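Local coordinates for FAD dependent oxidoreductase domain-containing protein (PDB 3C4N), which is of unknown function but binds ADP in a Rossmann-type domain and is probably an FAD-dependent oxidoreductase, at residues Cys51-Tyr54 and Leu55-Ala59; Val85-Ala88 and Gln89-Pro92; Ala99-Thr102 and Arg103-Leu107. One frame throughout, in Å; residues are numbered along the deposited sequence.

Contact 1. Residues Cys51-Tyr54 and Leu55-Ala59; sequences CAFY and LRQLA
Gln57 reaches back one helical turn to the ring of Phe53 near the end of helix 46-58, the helical arm of a Rossmann-type beta-alpha-beta unit that links the parallel strands 36-42 and 64-67. Its side chain is used to lay an amide obliquely on the ring. From CB, 4.0 Å from Tyr54 O, it runs to CG, which passes 3.8 Å from Phe53 O; an extended chain beyond CG then carries the amide out to the ring. There Gln57 CD lies 3.6 Å from Phe53 CZ, and OE1 comes to 3.3 Å from the same carbon, while NE2 stands farther off, about equally distant from CZ and CE1. The two planes are inclined by 38°, an oblique meeting rather than a stack. Phe53 takes part because its CG stands anti to the backbone N (chi1 170°), which sends the ring along the helix flank, where it also packs on Leu110. A serine here would probably deprive the Gln57 amide of the surface it rests on and set it free to turn.

The other flanks are built differently. Arg56 brings its CG to 3.1 Å from Ala52 O, then bends at chi2 and chi3 before NH2 bonds to Gln185 O. On the flank facing helix 379-398 and strand 227-230, Cys51 SG touches Leu55 CD1. At the last turn Tyr54 O accepts the amide of Leu58 at 2.8 Å, and Leu58 CD1 lies 3.3 Å from that same oxygen.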
# COMPACT_ATOMS: atom_id res chain seq x y z
N CYS A 51 11.13 8.12 -7.04
CA CYS A 51 12.35 8.15 -6.25
C CYS A 51 12.42 6.92 -5.35
O CYS A 51 13.48 6.30 -5.24
CB CYS A 51 12.41 9.43 -5.42
SG CYS A 51 14.04 9.82 -4.77
N ALA A 52 11.30 6.55 -4.73
CA ALA A 52 11.27 5.38 -3.85
C ALA A 52 11.55 4.12 -4.66
O ALA A 52 12.21 3.20 -4.18
CB ALA A 52 9.93 5.26 -3.13
N PHE A 53 11.05 4.09 -5.89
CA PHE A 53 11.29 2.95 -6.76
C PHE A 53 12.78 2.83 -7.09
O PHE A 53 13.38 1.77 -6.90
CB PHE A 53 10.47 3.09 -8.04
CG PHE A 53 10.82 2.08 -9.08
CD1 PHE A 53 10.60 0.73 -8.87
CD2 PHE A 53 11.39 2.49 -10.28
CE1 PHE A 53 10.94 -0.21 -9.84
CE2 PHE A 53 11.73 1.56 -11.26
CZ PHE A 53 11.51 0.21 -11.05
N TYR A 54 13.39 3.92 -7.57
CA TYR A 54 14.80 3.89 -7.93
C TYR A 54 15.69 3.58 -6.74
O TYR A 54 16.73 2.93 -6.89
CB TYR A 54 15.23 5.21 -8.58
CG TYR A 54 14.57 5.49 -9.90
CD1 TYR A 54 14.62 4.55 -10.94
CD2 TYR A 54 13.89 6.68 -10.12
CE1 TYR A 54 14.00 4.81 -12.17
CE2 TYR A 54 13.27 6.95 -11.34
CZ TYR A 54 13.33 6.02 -12.36
OH TYR A 54 12.70 6.30 -13.56
N LEU A 55 15.31 4.04 -5.55
CA LEU A 55 16.10 3.76 -4.37
C LEU A 55 16.02 2.28 -4.00
O LEU A 55 16.99 1.71 -3.50
CB LEU A 55 15.66 4.63 -3.19
CG LEU A 55 16.19 6.06 -3.26
CD1 LEU A 55 15.47 6.91 -2.21
CD2 LEU A 55 17.71 6.05 -3.01
N ARG A 56 14.87 1.65 -4.25
CA ARG A 56 14.72 0.23 -3.93
C ARG A 56 15.61 -0.62 -4.83
O ARG A 56 16.03 -1.70 -4.44
CB ARG A 56 13.27 -0.24 -4.08
CG ARG A 56 12.28 0.36 -3.07
CD ARG A 56 12.76 0.19 -1.65
NE ARG A 56 12.97 -1.21 -1.30
CZ ARG A 56 13.62 -1.61 -0.20
NH1 ARG A 56 14.12 -0.72 0.64
NH2 ARG A 56 13.77 -2.90 0.06
N GLN A 57 15.88 -0.13 -6.03
CA GLN A 57 16.73 -0.88 -6.94
C GLN A 57 18.20 -0.51 -6.80
O GLN A 57 19.08 -1.35 -7.02
CB GLN A 57 16.27 -0.70 -8.38
CG GLN A 57 14.90 -1.29 -8.61
CD GLN A 57 14.56 -1.39 -10.07
OE1 GLN A 57 14.74 -0.43 -10.83
NE2 GLN A 57 14.04 -2.54 -10.49
N LEU A 58 18.47 0.73 -6.41
CA LEU A 58 19.84 1.20 -6.24
C LEU A 58 20.42 0.79 -4.87
O LEU A 58 21.59 0.44 -4.77
CB LEU A 58 19.91 2.72 -6.42
CG LEU A 58 19.76 3.18 -7.88
CD1 LEU A 58 19.38 4.65 -7.97
CD2 LEU A 58 21.07 2.92 -8.62
N ALA A 59 19.58 0.82 -3.83
CA ALA A 59 20.01 0.45 -2.49
C ALA A 59 19.01 -0.48 -1.81
O ALA A 59 18.44 -0.14 -0.77
CB ALA A 59 20.20 1.70 -1.65

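Contact 2. Residues Val85-Ala88 and Gln89-Pro92; sequences VWTA and QDIP
Thr87 O accepts the amide of Asp90 at 2.9 Å, closing a type I beta turn over Ala88 and Gln89 directly after strand 85-86; the N-H points almost straight at the oxygen (166°), although the donor lies well above the carbonyl plane and so is not on a lone pair. A second link tightens the bend: Gln89 N donates to Thr87 OG1 at 3.2 Å, the bond of an ST turn, with the caution that the position of this nitrogen is less certain.

The threonine works with both branches. Its OG1 stands anti to the backbone N (chi1 177°), turned to the Gln89 side, where it also bonds to Asp163 OD2; the same carboxylate oxygen receives the amide of Ala88. The methyl, CG2, is pressed instead against the carboxylate of Asp90, 3.3 Å from its CG. The two oxygens of that carboxylate are used differently: OD1 forms a salt bridge with Arg272, whereas OD2 meets a water that also reaches the strand, the water lying 2.6 Å from Asp90 OD2 and 2.9 Å from Val85 O.

Across the turn the chemistry becomes apolar. Ile91 sends an extended chain back beside Ala88, its CD1 resting 3.6 Å from Ala88 CA, and the same methyl approaches Trp86 CH2 more loosely, at 4.4 Å. The turn thus has a polar side and an apolar one. On the first, the amide of Ala88 and the threonine hydroxyl converge on Asp163, while Asp90 takes the water and Arg272; the negative charge of Asp90 is probably balanced by this arginine, in the loop that leads to helix 96-107.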
# COMPACT_ATOMS: atom_id res chain seq x y z
N VAL A 85 2.53 14.96 -20.97
CA VAL A 85 3.02 15.21 -22.32
C VAL A 85 4.54 15.30 -22.37
O VAL A 85 5.12 16.20 -21.77
CB VAL A 85 2.48 16.54 -22.89
CG1 VAL A 85 3.03 16.75 -24.29
CG2 VAL A 85 0.97 16.53 -22.91
N TRP A 86 5.18 14.38 -23.07
CA TRP A 86 6.62 14.44 -23.19
C TRP A 86 6.88 15.09 -24.54
O TRP A 86 6.49 14.56 -25.58
CB TRP A 86 7.26 13.06 -23.19
CG TRP A 86 8.76 13.11 -23.09
CD1 TRP A 86 9.50 12.93 -21.96
CD2 TRP A 86 9.70 13.39 -24.14
NE1 TRP A 86 10.84 13.08 -22.25
CE2 TRP A 86 10.98 13.36 -23.58
CE3 TRP A 86 9.57 13.66 -25.51
CZ2 TRP A 86 12.14 13.59 -24.34
CZ3 TRP A 86 10.73 13.89 -26.26
CH2 TRP A 86 11.99 13.85 -25.67
N THR A 87 7.53 16.25 -24.51
CA THR A 87 7.83 16.95 -25.76
C THR A 87 9.19 17.62 -25.74
O THR A 87 9.56 18.24 -24.75
CB THR A 87 6.78 18.03 -26.07
OG1 THR A 87 7.16 18.71 -27.26
CG2 THR A 87 6.67 19.03 -24.93
N ALA A 88 9.91 17.50 -26.85
CA ALA A 88 11.23 18.11 -26.96
C ALA A 88 11.15 19.62 -26.81
O ALA A 88 12.18 20.29 -26.68
CB ALA A 88 11.87 17.75 -28.30
N GLN A 89 9.94 20.17 -26.81
CA GLN A 89 9.79 21.62 -26.68
C GLN A 89 9.75 22.04 -25.22
O GLN A 89 9.73 23.23 -24.90
CB GLN A 89 8.52 22.10 -27.40
CG GLN A 89 8.60 21.93 -28.92
CD GLN A 89 7.30 22.29 -29.62
OE1 GLN A 89 7.18 22.12 -30.84
NE2 GLN A 89 6.33 22.79 -28.87
N ASP A 90 9.74 21.06 -24.32
CA ASP A 90 9.73 21.38 -22.91
C ASP A 90 11.09 21.11 -22.29
O ASP A 90 11.20 20.99 -21.07
CB ASP A 90 8.66 20.58 -22.18
CG ASP A 90 7.27 21.14 -22.40
OD1 ASP A 90 7.13 22.21 -23.04
OD2 ASP A 90 6.30 20.50 -21.91
N ILE A 91 12.11 21.03 -23.13
CA ILE A 91 13.46 20.78 -22.66
C ILE A 91 14.24 22.09 -22.59
O ILE A 91 14.53 22.70 -23.62
CB ILE A 91 14.23 19.84 -23.60
CG1 ILE A 91 13.46 18.52 -23.79
CG2 ILE A 91 15.63 19.58 -23.04
CD1 ILE A 91 14.05 17.60 -24.85
N PRO A 92 14.57 22.56 -21.38
CA PRO A 92 15.33 23.81 -21.27
C PRO A 92 16.73 23.48 -21.80
O PRO A 92 17.08 22.31 -21.92
CB PRO A 92 15.35 24.07 -19.76
CG PRO A 92 14.06 23.47 -19.30
CD PRO A 92 14.02 22.17 -20.07
O HOH W 1 6.05 18.49 -20.32

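Contact 3. Residues Ala99-Thr102 and Arg103-Leu107; sequences AEWT and REQLL
Trp101 and Gln105, one turn apart on helix 96-107, form the close-packed part of this contact. Gln105 CG sits over one face of the indole as a CH-pi contact, 3.4 Å from the centroid of its six-membered ring and 16° off the normal. The amide continues the overlap: its plane is only 8° from that of the ring, and CD lies 3.5 Å from Trp101 CH2, an amide stacked on an aromatic. Two torsions bring this about, the tryptophan swinging forward along the helix with CG anti to its N (chi1 -173°), and the glutamine bending at chi2 to lay its amide flat. Gln105 NE2 is then fixed by a hydrogen bond to Tyr54 OH, which holds the amide against rotation, and the indole also stacks with His388.

Elsewhere on the helix the fit is slacker. The side chains of Thr102 and Leu106 lie side by side in the buried flank, pointing the same way, but with Thr102 CG2 and Leu106 CD2 4.2 Å apart, and Thr102 OG1 turns away to Gln98 O and the amide of Ala385. Glu100 and Arg103 have opposite charges yet do not pair, Glu100 OE1 being 4.6 Å from Arg103 NE; the carboxylate has its salt bridge with Arg165 instead. Glu104 is on the solvent side, where only its CB approaches, 3.5 Å from Trp101 O, and the rest of the chain extends outward.

Helix 96-107 therefore faces several elements at once: Ala99, Gln105 and Leu106 pack on helix 379-398, while Arg103 and Leu106 rest against strands 85-86 and 167-169.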
# COMPACT_ATOMS: atom_id res chain seq x y z
N ALA A 99 15.96 14.76 -20.22
CA ALA A 99 14.78 14.58 -21.04
C ALA A 99 14.75 13.26 -21.78
O ALA A 99 13.72 12.57 -21.81
CB ALA A 99 14.65 15.73 -22.04
N GLU A 100 15.87 12.89 -22.39
CA GLU A 100 15.91 11.64 -23.16
C GLU A 100 15.87 10.41 -22.26
O GLU A 100 15.24 9.42 -22.59
CB GLU A 100 17.16 11.60 -24.05
CG GLU A 100 17.19 12.63 -25.20
CD GLU A 100 15.88 12.69 -26.02
OE1 GLU A 100 15.19 11.65 -26.17
OE2 GLU A 100 15.56 13.79 -26.53
N TRP A 101 16.56 10.49 -21.12
CA TRP A 101 16.59 9.39 -20.18
C TRP A 101 15.16 9.15 -19.68
O TRP A 101 14.69 8.01 -19.60
CB TRP A 101 17.51 9.73 -19.00
CG TRP A 101 17.72 8.59 -18.06
CD1 TRP A 101 18.67 7.61 -18.16
CD2 TRP A 101 16.91 8.25 -16.93
NE1 TRP A 101 18.50 6.68 -17.16
CE2 TRP A 101 17.43 7.05 -16.39
CE3 TRP A 101 15.80 8.85 -16.33
CZ2 TRP A 101 16.87 6.43 -15.27
CZ3 TRP A 101 15.24 8.23 -15.22
CH2 TRP A 101 15.77 7.04 -14.70
N THR A 102 14.46 10.24 -19.36
CA THR A 102 13.08 10.13 -18.90
C THR A 102 12.23 9.50 -20.00
O THR A 102 11.40 8.64 -19.72
CB THR A 102 12.49 11.52 -18.53
OG1 THR A 102 13.21 12.05 -17.40
CG2 THR A 102 11.00 11.41 -18.17
N ARG A 103 12.45 9.92 -21.25
CA ARG A 103 11.67 9.38 -22.35
C ARG A 103 11.87 7.87 -22.47
O ARG A 103 10.89 7.13 -22.63
CB ARG A 103 12.02 10.05 -23.70
CG ARG A 103 10.86 9.97 -24.69
CD ARG A 103 11.15 10.47 -26.11
NE ARG A 103 11.31 9.31 -26.98
CZ ARG A 103 10.69 9.09 -28.13
NH1 ARG A 103 9.83 9.96 -28.64
NH2 ARG A 103 10.91 7.97 -28.78
N GLU A 104 13.12 7.43 -22.38
CA GLU A 104 13.46 6.02 -22.47
C GLU A 104 12.78 5.21 -21.37
O GLU A 104 12.27 4.11 -21.63
CB GLU A 104 14.98 5.84 -22.38
CG GLU A 104 15.42 4.46 -22.83
CD GLU A 104 16.94 4.30 -22.97
OE1 GLU A 104 17.37 3.45 -23.78
OE2 GLU A 104 17.70 5.01 -22.28
N GLN A 105 12.78 5.76 -20.16
CA GLN A 105 12.14 5.11 -19.01
C GLN A 105 10.66 4.88 -19.31
O GLN A 105 10.13 3.78 -19.12
CB GLN A 105 12.29 5.98 -17.75
CG GLN A 105 13.65 5.99 -17.12
CD GLN A 105 14.02 4.65 -16.51
OE1 GLN A 105 14.88 3.95 -17.03
NE2 GLN A 105 13.37 4.29 -15.40
N LEU A 106 10.00 5.94 -19.80
CA LEU A 106 8.58 5.90 -20.15
C LEU A 106 8.26 4.74 -21.09
O LEU A 106 7.43 3.89 -20.77
CB LEU A 106 8.18 7.23 -20.79
CG LEU A 106 7.48 8.33 -19.96
CD1 LEU A 106 7.72 8.18 -18.50
CD2 LEU A 106 7.94 9.68 -20.46
N LEU A 107 8.90 4.71 -22.26
CA LEU A 107 8.65 3.65 -23.23
C LEU A 107 9.05 2.26 -22.71
O LEU A 107 8.52 1.26 -23.16
CB LEU A 107 9.40 3.94 -24.53
CG LEU A 107 9.06 5.24 -25.28
CD1 LEU A 107 9.98 5.38 -26.47
CD2 LEU A 107 7.61 5.23 -25.72

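The three contacts follow one another along the chain without interleaving. Contact 1 belongs to the nucleotide-binding beta-alpha-beta unit, with the side chain of Cys51 about 9 Å from the bound ADP; contact 2 leaves a strand of the other, ten-stranded sheet, and contact 3 lies on the next helix. Contacts 1 and 2 do not touch, their centres about 25 Å apart, but contact 3 meets both: its centre is about 17 Å from the first and about 11 Å from the second. Trp86 NE1 is probably hydrogen-bonded to Ala99 O at 3.0 Å. Helix 379-398 packs against all three; helix 96-107, touching both other contacts, lies between the Rossmann-type unit and the second sheet.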